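Local coordinates for protein HupZ (Streptococcus sp. 'group A', PDB 5ESC) that degrades haem in vitro and forms a dimer of split-barrel subunits related to the pyridoxamine 5'-phosphate oxidase family, at the interface of chains A and B. Sequence-based numbering; all coordinates share one arbitrary frame. Chains: chain A/B, HupZ.

Contact 1: the interface of chains A and B. Residues chain A 18-20, 61-63, 78; chain B 24-26.
B:Gln25 and A:Glu63 meet across the interface through a side-chain hydrogen bond. The amide NE2 of B:Gln25 donates to the carboxylate OE2 of A:Glu63 at 2.7 Å, with 163° at the hydrogen. The acceptor lies almost in the amide plane, whereas the donor comes to the anti side of OE2, slightly out of the carboxylate plane, and the two flat groups are turned 42° apart. B:Gln25 has CG anti to its backbone N (chi1 171°), and a bend at chi2 brings the amide round to A:Glu63. NE2 of B:Gln25 also lies 2.5 Å from a water, which lies 3.1 Å from the backbone O of A:Ile62 and relays the amide to strand 61-68. The backbone O of B:Pro26 lies 2.8 Å from OE2 of A:Glu63; two pure acceptors would clash there, and a shared proton may explain the closeness, though the coordinates do not show it.

Apolar packing centres on the ring of B:Pro26. Its CD lies 3.9 Å from CB of A:Lys61 and 4.0 Å from CG1 of A:Val20, whose side chain crosses the ring at about a right angle.

The patch fastens the start of B strand 26-31 onto strands 15-20 and 61-68 of its partner in the dimer.

Contact 2: the interface of chains A and B. Residues chain A 16-17, 28, 64-65, 67, 76, 118; chain B 16, 28, 30.
A:Ile28 and B:Ile28 touch by their tips near the dimer axis, CD1 to CD1 at 3.6 Å, with the two side chains crossing at about a right angle. No polar pair bridges the two chains here, and the contact illustrates a join made by packing alone.

Each isoleucine tip also packs on a methionine of the partner: CD1 of A:Ile28 lies 3.9 Å from CB of B:Met16, and CD1 of B:Ile28 lies 4.0 Å from CB of A:Met16. B:Ile28 has CG1 anti to its backbone N (chi1 179°), which sends CD1 toward the axis while CG2 turns another way, to the methyl CB of A:Ala65 at 3.9 Å. That methyl also receives the end of B:Met16, whose chain is bent at chi2 (-66°) and chi3, bringing CE of B:Met16 3.9 Å from CB of A:Ala65. Midway along the two methionine chains, CG of A:Met16 and CG of B:Met16 meet at 4.0 Å.

Farther from the axis, the ring of B:Pro30 presents CG to CG2 of A:Val67 at 4.0 Å. Its CD faces CD1 of A:Leu118, a residue that is poorly ordered, so this outer contact is less certain. The aliphatic part of A:Arg76 runs antiparallel alongside B:Ile28, with CD 4.0 Å from CG2.

Together these side chains form the apolar centre that holds the two split-barrel subunits together as a dimer.

Contact 3: the interface of chains A and B. Residues chain A 18, 25-28; chain B 18, 63-65, 76.
A:Ile28, B:Glu63 and B:Ala18 bury most of the surface here, and A:Ile28 spreads its branches over several groups of chain B. Its CG2 repeats, with the chains exchanged, the packing on alanine 65 and arginine 76, and adds CB of B:Glu63 at 3.9 Å. On another flank, CB of A:Ile28 meets the methyl CB of B:Ala18 at 3.9 Å.

B:Glu63 reaches along A:Pro26 and A:Asn27 with its chain extended beyond CG (chi2 -158°). Within chain B, its OE1 takes a salt bridge and hydrogen bond from NH1 of B:Arg76 at 2.8 Å. The donor stands above the carboxylate plane, 35° out of it, and the bond probably steadies the rotation of both groups. OE2 of B:Glu63 comes 3.0 Å from the backbone O of A:Pro26, again a clash unless a proton, not seen here, lies between them. OE2 also lies near the modelled OE1 of A:Gln25; that amide is probably turned over, since its counterpart in the other chain places NE2 there.

A:Asn27 is joined to B:Glu63 through a water, 2.7 Å from OE2 of B:Glu63 and 3.0 Å from OD1 of A:Asn27. The same OD1 of A:Asn27 sits above one face of the B:Arg76 guanidinium, offset toward its rim, 3.3 Å from NH1.

Contact 1: the interface of chains A and B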
loop_
_atom_site.group_PDB
_atom_site.type_symbol
_atom_site.label_atom_id
_atom_site.label_comp_id
_atom_site.label_asym_id
_atom_site.label_seq_id
_atom_site.Cartn_x
_atom_site.Cartn_y
_atom_site.Cartn_z
ATOM N N ALA A 18 1.439 3.092 -3.702
ATOM C CA ALA A 18 2.422 3.790 -2.979
ATOM C C ALA A 18 3.227 4.785 -3.839
ATOM O O ALA A 18 3.716 4.402 -4.946
ATOM C CB ALA A 18 3.422 2.784 -2.327
ATOM N N THR A 19 3.470 5.984 -3.333
ATOM C CA THR A 19 4.254 7.006 -4.064
ATOM C C THR A 19 5.159 7.644 -3.020
ATOM O O THR A 19 5.100 7.262 -1.830
ATOM C CB THR A 19 3.301 8.044 -4.710
ATOM O OG1 THR A 19 2.437 8.587 -3.691
ATOM C CG2 THR A 19 2.484 7.442 -5.898
ATOM N N VAL A 20 5.884 8.676 -3.366
ATOM C CA VAL A 20 6.818 9.348 -2.469
ATOM C C VAL A 20 6.816 10.828 -2.803
ATOM O O VAL A 20 6.609 11.220 -3.968
ATOM C CB VAL A 20 8.212 8.711 -2.597
ATOM C CG1 VAL A 20 8.755 8.880 -4.003
ATOM C CG2 VAL A 20 9.163 9.360 -1.610
ATOM N N LYS A 61 7.209 8.343 -9.431
ATOM C CA LYS A 61 7.513 6.988 -8.915
ATOM C C LYS A 61 6.303 6.333 -8.341
ATOM O O LYS A 61 5.513 6.983 -7.625
ATOM C CB LYS A 61 8.573 7.000 -7.878
ATOM C CG LYS A 61 9.935 7.516 -8.399
ATOM C CD LYS A 61 10.957 7.508 -7.265
ATOM C CE LYS A 61 12.390 7.680 -7.740
ATOM N NZ LYS A 61 12.619 9.121 -7.884
ATOM N N ILE A 62 6.090 5.079 -8.725
ATOM C CA ILE A 62 4.892 4.406 -8.261
ATOM C C ILE A 62 5.029 2.937 -8.116
ATOM O O ILE A 62 5.766 2.314 -8.894
ATOM C CB ILE A 62 3.657 4.791 -9.140
ATOM C CG1 ILE A 62 2.374 4.266 -8.518
ATOM C CG2 ILE A 62 3.823 4.294 -10.558
ATOM C CD1 ILE A 62 1.218 5.149 -8.945
ATOM N N GLU A 63 4.356 2.355 -7.129
ATOM C CA GLU A 63 4.223 0.916 -6.997
ATOM C C GLU A 63 2.829 0.617 -6.637
ATOM O O GLU A 63 2.213 1.358 -5.859
ATOM C CB GLU A 63 5.180 0.274 -5.944
ATOM C CG GLU A 63 6.638 0.690 -6.107
ATOM C CD GLU A 63 7.679 -0.275 -5.503
ATOM O OE1 GLU A 63 7.235 -1.139 -4.695
ATOM O OE2 GLU A 63 8.925 -0.141 -5.882
ATOM N N VAL A 78 5.641 -2.195 -10.499
ATOM C CA VAL A 78 6.482 -1.051 -10.307
ATOM C C VAL A 78 6.655 -0.290 -11.584
ATOM O O VAL A 78 6.920 -0.928 -12.630
ATOM C CB VAL A 78 7.879 -1.431 -9.791
ATOM C CG1 VAL A 78 8.754 -0.178 -9.560
ATOM C CG2 VAL A 78 7.784 -2.225 -8.496
ATOM N N GLY B 24 15.259 6.816 -2.549
ATOM C CA GLY B 24 13.992 7.461 -2.750
ATOM C C GLY B 24 12.957 6.626 -3.461
ATOM O O GLY B 24 11.982 7.146 -3.903
ATOM N N GLN B 25 13.106 5.328 -3.538
ATOM C CA GLN B 25 12.113 4.499 -4.223
ATOM C C GLN B 25 11.033 3.988 -3.207
ATOM O O GLN B 25 11.394 3.394 -2.158
ATOM C CB GLN B 25 12.803 3.305 -4.870
ATOM C CG GLN B 25 11.838 2.268 -5.421
ATOM C CD GLN B 25 11.047 2.787 -6.646
ATOM O OE1 GLN B 25 11.409 3.759 -7.288
ATOM N NE2 GLN B 25 9.947 2.087 -6.970
ATOM N N PRO B 26 9.763 4.145 -3.535
ATOM C CA PRO B 26 8.696 3.677 -2.583
ATOM C C PRO B 26 8.592 2.167 -2.695
ATOM O O PRO B 26 8.910 1.619 -3.760
ATOM C CB PRO B 26 7.425 4.377 -3.103
ATOM C CG PRO B 26 7.699 4.529 -4.624
ATOM C CD PRO B 26 9.164 4.940 -4.641
HETATM O O HOH W 1 8.766 3.008 -8.934
#

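Contact 2: the interface of chains A and B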
loop_
_atom_site.group_PDB
_atom_site.type_symbol
_atom_site.label_atom_id
_atom_site.label_comp_id
_atom_site.label_asym_id
_atom_site.label_seq_id
_atom_site.Cartn_x
_atom_site.Cartn_y
_atom_site.Cartn_z
ATOM N N MET A 16 -3.728 -1.065 -4.179
ATOM C CA MET A 16 -3.118 -0.172 -3.208
ATOM C C MET A 16 -1.869 0.461 -3.828
ATOM O O MET A 16 -0.925 -0.258 -4.367
ATOM C CB MET A 16 -2.822 -0.917 -1.879
ATOM C CG MET A 16 -4.074 -1.532 -1.267
ATOM S SD MET A 16 -5.167 -0.284 -0.566
ATOM C CE MET A 16 -4.064 0.894 0.174
ATOM N N VAL A 17 -1.797 1.783 -3.728
ATOM C CA VAL A 17 -0.781 2.586 -4.439
ATOM C C VAL A 17 0.129 3.302 -3.532
ATOM O O VAL A 17 -0.309 4.051 -2.664
ATOM C CB VAL A 17 -1.436 3.613 -5.412
ATOM C CG1 VAL A 17 -0.344 4.487 -6.067
ATOM C CG2 VAL A 17 -2.395 2.882 -6.394
ATOM N N ILE A 28 0.556 6.157 0.870
ATOM C CA ILE A 28 -0.161 5.005 0.531
ATOM C C ILE A 28 -1.638 5.348 0.455
ATOM O O ILE A 28 -2.119 6.132 1.287
ATOM C CB ILE A 28 0.126 3.845 1.554
ATOM C CG1 ILE A 28 -0.372 2.555 0.922
ATOM C CG2 ILE A 28 -0.474 4.104 2.950
ATOM C CD1 ILE A 28 0.085 1.303 1.660
ATOM N N ILE A 64 2.270 -0.424 -7.255
ATOM C CA ILE A 64 0.910 -0.745 -7.016
ATOM C C ILE A 64 0.875 -2.179 -6.581
ATOM O O ILE A 64 1.523 -3.053 -7.237
ATOM C CB ILE A 64 0.021 -0.664 -8.318
ATOM C CG1 ILE A 64 0.178 0.662 -9.055
ATOM C CG2 ILE A 64 -1.439 -0.998 -8.003
ATOM C CD1 ILE A 64 -0.350 0.528 -10.480
ATOM N N ALA A 65 0.115 -2.460 -5.528
ATOM C CA ALA A 65 -0.060 -3.819 -5.045
ATOM C C ALA A 65 -1.503 -4.337 -5.101
ATOM O O ALA A 65 -2.454 -3.594 -4.813
ATOM C CB ALA A 65 0.581 -3.966 -3.660
ATOM N N VAL A 67 -3.536 -7.769 -3.705
ATOM C CA VAL A 67 -3.388 -8.905 -2.790
ATOM C C VAL A 67 -4.738 -9.656 -2.680
ATOM O O VAL A 67 -5.770 -9.063 -2.389
ATOM C CB VAL A 67 -2.825 -8.507 -1.397
ATOM C CG1 VAL A 67 -2.769 -9.721 -0.481
ATOM C CG2 VAL A 67 -1.393 -7.936 -1.470
ATOM N N ARG A 76 2.985 -7.059 -7.165
ATOM C CA ARG A 76 3.407 -5.667 -7.016
ATOM C C ARG A 76 3.895 -5.199 -8.419
ATOM O O ARG A 76 4.776 -5.861 -9.019
ATOM C CB ARG A 76 4.550 -5.604 -5.968
ATOM C CG ARG A 76 5.283 -4.262 -5.827
ATOM C CD ARG A 76 6.146 -4.170 -4.557
ATOM N NE ARG A 76 7.214 -5.150 -4.586
ATOM C CZ ARG A 76 8.466 -4.901 -4.933
ATOM N NH1 ARG A 76 8.881 -3.674 -5.217
ATOM N NH2 ARG A 76 9.344 -5.892 -4.962
ATOM N N LEU A 118 3.961 -11.518 -5.007
ATOM C CA LEU A 118 3.993 -11.449 -3.530
ATOM C C LEU A 118 3.616 -12.824 -2.934
ATOM O O LEU A 118 3.352 -12.903 -1.747
ATOM C CB LEU A 118 3.074 -10.368 -2.961
ATOM C CG LEU A 118 3.227 -8.950 -3.478
ATOM C CD1 LEU A 118 1.968 -8.197 -3.103
ATOM C CD2 LEU A 118 4.469 -8.207 -2.990
ATOM N N MET B 16 -1.454 -2.872 4.645
ATOM C CA MET B 16 -0.610 -2.621 3.495
ATOM C C MET B 16 0.417 -1.589 3.931
ATOM O O MET B 16 0.082 -0.539 4.494
ATOM C CB MET B 16 -1.462 -2.192 2.337
ATOM C CG MET B 16 -2.447 -3.272 1.887
ATOM S SD MET B 16 -1.703 -4.742 1.187
ATOM C CE MET B 16 -0.481 -4.135 0.119
ATOM N N ILE B 28 5.981 -1.242 -1.416
ATOM C CA ILE B 28 4.702 -1.540 -0.829
ATOM C C ILE B 28 4.606 -3.043 -0.656
ATOM O O ILE B 28 5.003 -3.883 -1.555
ATOM C CB ILE B 28 3.523 -0.984 -1.658
ATOM C CG1 ILE B 28 2.198 -1.364 -0.982
ATOM C CG2 ILE B 28 3.519 -1.491 -3.089
ATOM C CD1 ILE B 28 1.106 -0.438 -1.330
ATOM N N PRO B 30 2.158 -6.246 1.700
ATOM C CA PRO B 30 1.271 -6.603 2.864
ATOM C C PRO B 30 2.085 -7.115 4.070
ATOM O O PRO B 30 3.136 -7.790 3.909
ATOM C CB PRO B 30 0.440 -7.747 2.337
ATOM C CG PRO B 30 1.388 -8.417 1.353
ATOM C CD PRO B 30 2.203 -7.329 0.701
#

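Contact 3: the interface of chains A and B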
loop_
_atom_site.group_PDB
_atom_site.type_symbol
_atom_site.label_atom_id
_atom_site.label_comp_id
_atom_site.label_asym_id
_atom_site.label_seq_id
_atom_site.Cartn_x
_atom_site.Cartn_y
_atom_site.Cartn_z
ATOM N N ALA A 18 1.439 3.092 -3.702
ATOM C CA ALA A 18 2.422 3.790 -2.979
ATOM C C ALA A 18 3.227 4.785 -3.839
ATOM O O ALA A 18 3.716 4.402 -4.946
ATOM C CB ALA A 18 3.422 2.784 -2.327
ATOM N N GLN A 25 9.117 11.234 1.822
ATOM C CA GLN A 25 8.058 10.635 2.618
ATOM C C GLN A 25 7.127 9.688 1.791
ATOM O O GLN A 25 6.462 10.128 0.877
ATOM C CB GLN A 25 7.230 11.739 3.258
ATOM C CG GLN A 25 6.001 11.264 4.074
ATOM C CD GLN A 25 6.282 10.316 5.270
ATOM O OE1 GLN A 25 5.468 9.406 5.582
ATOM N NE2 GLN A 25 7.415 10.537 5.957
ATOM N N PRO A 26 7.036 8.403 2.154
ATOM C CA PRO A 26 6.149 7.480 1.412
ATOM C C PRO A 26 4.703 7.829 1.656
ATOM O O PRO A 26 4.359 8.274 2.756
ATOM C CB PRO A 26 6.480 6.127 2.052
ATOM C CG PRO A 26 6.774 6.486 3.466
ATOM C CD PRO A 26 7.538 7.789 3.377
ATOM N N ASN A 27 3.831 7.643 0.650
ATOM C CA ASN A 27 2.365 7.790 0.810
ATOM C C ASN A 27 1.678 6.496 0.274
ATOM O O ASN A 27 2.195 5.791 -0.601
ATOM C CB ASN A 27 1.834 8.990 0.060
ATOM C CG ASN A 27 0.304 9.179 0.194
ATOM O OD1 ASN A 27 -0.147 9.564 1.249
ATOM N ND2 ASN A 27 -0.497 8.865 -0.881
ATOM N N ILE A 28 0.556 6.157 0.870
ATOM C CA ILE A 28 -0.161 5.005 0.531
ATOM C C ILE A 28 -1.638 5.348 0.455
ATOM O O ILE A 28 -2.119 6.132 1.287
ATOM C CB ILE A 28 0.126 3.845 1.554
ATOM C CG1 ILE A 28 -0.372 2.555 0.922
ATOM C CG2 ILE A 28 -0.474 4.104 2.950
ATOM C CD1 ILE A 28 0.085 1.303 1.660
ATOM N N ALA B 18 3.733 0.944 3.377
ATOM C CA ALA B 18 4.608 1.712 2.468
ATOM C C ALA B 18 5.848 2.216 3.168
ATOM O O ALA B 18 5.767 2.739 4.285
ATOM C CB ALA B 18 3.846 2.882 1.840
ATOM N N GLU B 63 4.205 4.261 6.366
ATOM C CA GLU B 63 2.759 4.539 6.386
ATOM C C GLU B 63 2.089 3.177 6.201
ATOM O O GLU B 63 2.618 2.342 5.490
ATOM C CB GLU B 63 2.308 5.532 5.346
ATOM C CG GLU B 63 2.922 6.890 5.420
ATOM C CD GLU B 63 2.074 7.991 4.724
ATOM O OE1 GLU B 63 1.085 7.681 3.987
ATOM O OE2 GLU B 63 2.454 9.165 4.937
ATOM N N ILE B 64 0.995 2.898 6.897
ATOM C CA ILE B 64 0.329 1.623 6.890
ATOM C C ILE B 64 -1.132 1.976 6.588
ATOM O O ILE B 64 -1.642 2.965 7.178
ATOM C CB ILE B 64 0.328 0.972 8.252
ATOM C CG1 ILE B 64 1.744 0.863 8.803
ATOM C CG2 ILE B 64 -0.455 -0.377 8.245
ATOM C CD1 ILE B 64 1.744 0.607 10.308
ATOM N N ALA B 65 -1.757 1.217 5.699
ATOM C CA ALA B 65 -3.154 1.444 5.289
ATOM C C ALA B 65 -3.969 0.212 5.584
ATOM O O ALA B 65 -3.510 -0.866 5.358
ATOM C CB ALA B 65 -3.219 1.665 3.828
ATOM N N ARG B 76 -5.226 5.471 7.265
ATOM C CA ARG B 76 -3.795 5.488 7.006
ATOM C C ARG B 76 -3.103 5.933 8.310
ATOM O O ARG B 76 -3.508 6.940 8.932
ATOM C CB ARG B 76 -3.507 6.482 5.875
ATOM C CG ARG B 76 -2.074 6.539 5.385
ATOM C CD ARG B 76 -1.986 7.282 4.050
ATOM N NE ARG B 76 -2.637 8.582 4.024
ATOM C CZ ARG B 76 -2.027 9.743 4.244
ATOM N NH1 ARG B 76 -0.745 9.786 4.516
ATOM N NH2 ARG B 76 -2.719 10.868 4.213
HETATM O O HOH W 2 1.983 10.907 2.910
#

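All three contacts belong to one two-fold interface, with centres of their C-alpha atoms about 11 Å apart between contacts 1 and 2 and about 10 Å apart for the other two pairs. A:Ala18 is common to contacts 1 and 3, and A:Ile28 to contacts 2 and 3. Strands 15-20, 26-31, 61-68 and 73-84 recur throughout. The 25-26 segment of chain B meets A:Glu63 in contact 1, and that of chain A meets B:Glu63 in contact 3, though there the amide-carboxylate bond is not modelled. Such polar regions accompany the apolar centre of contact 2, as neighbouring parts of one strand-built dimer interface.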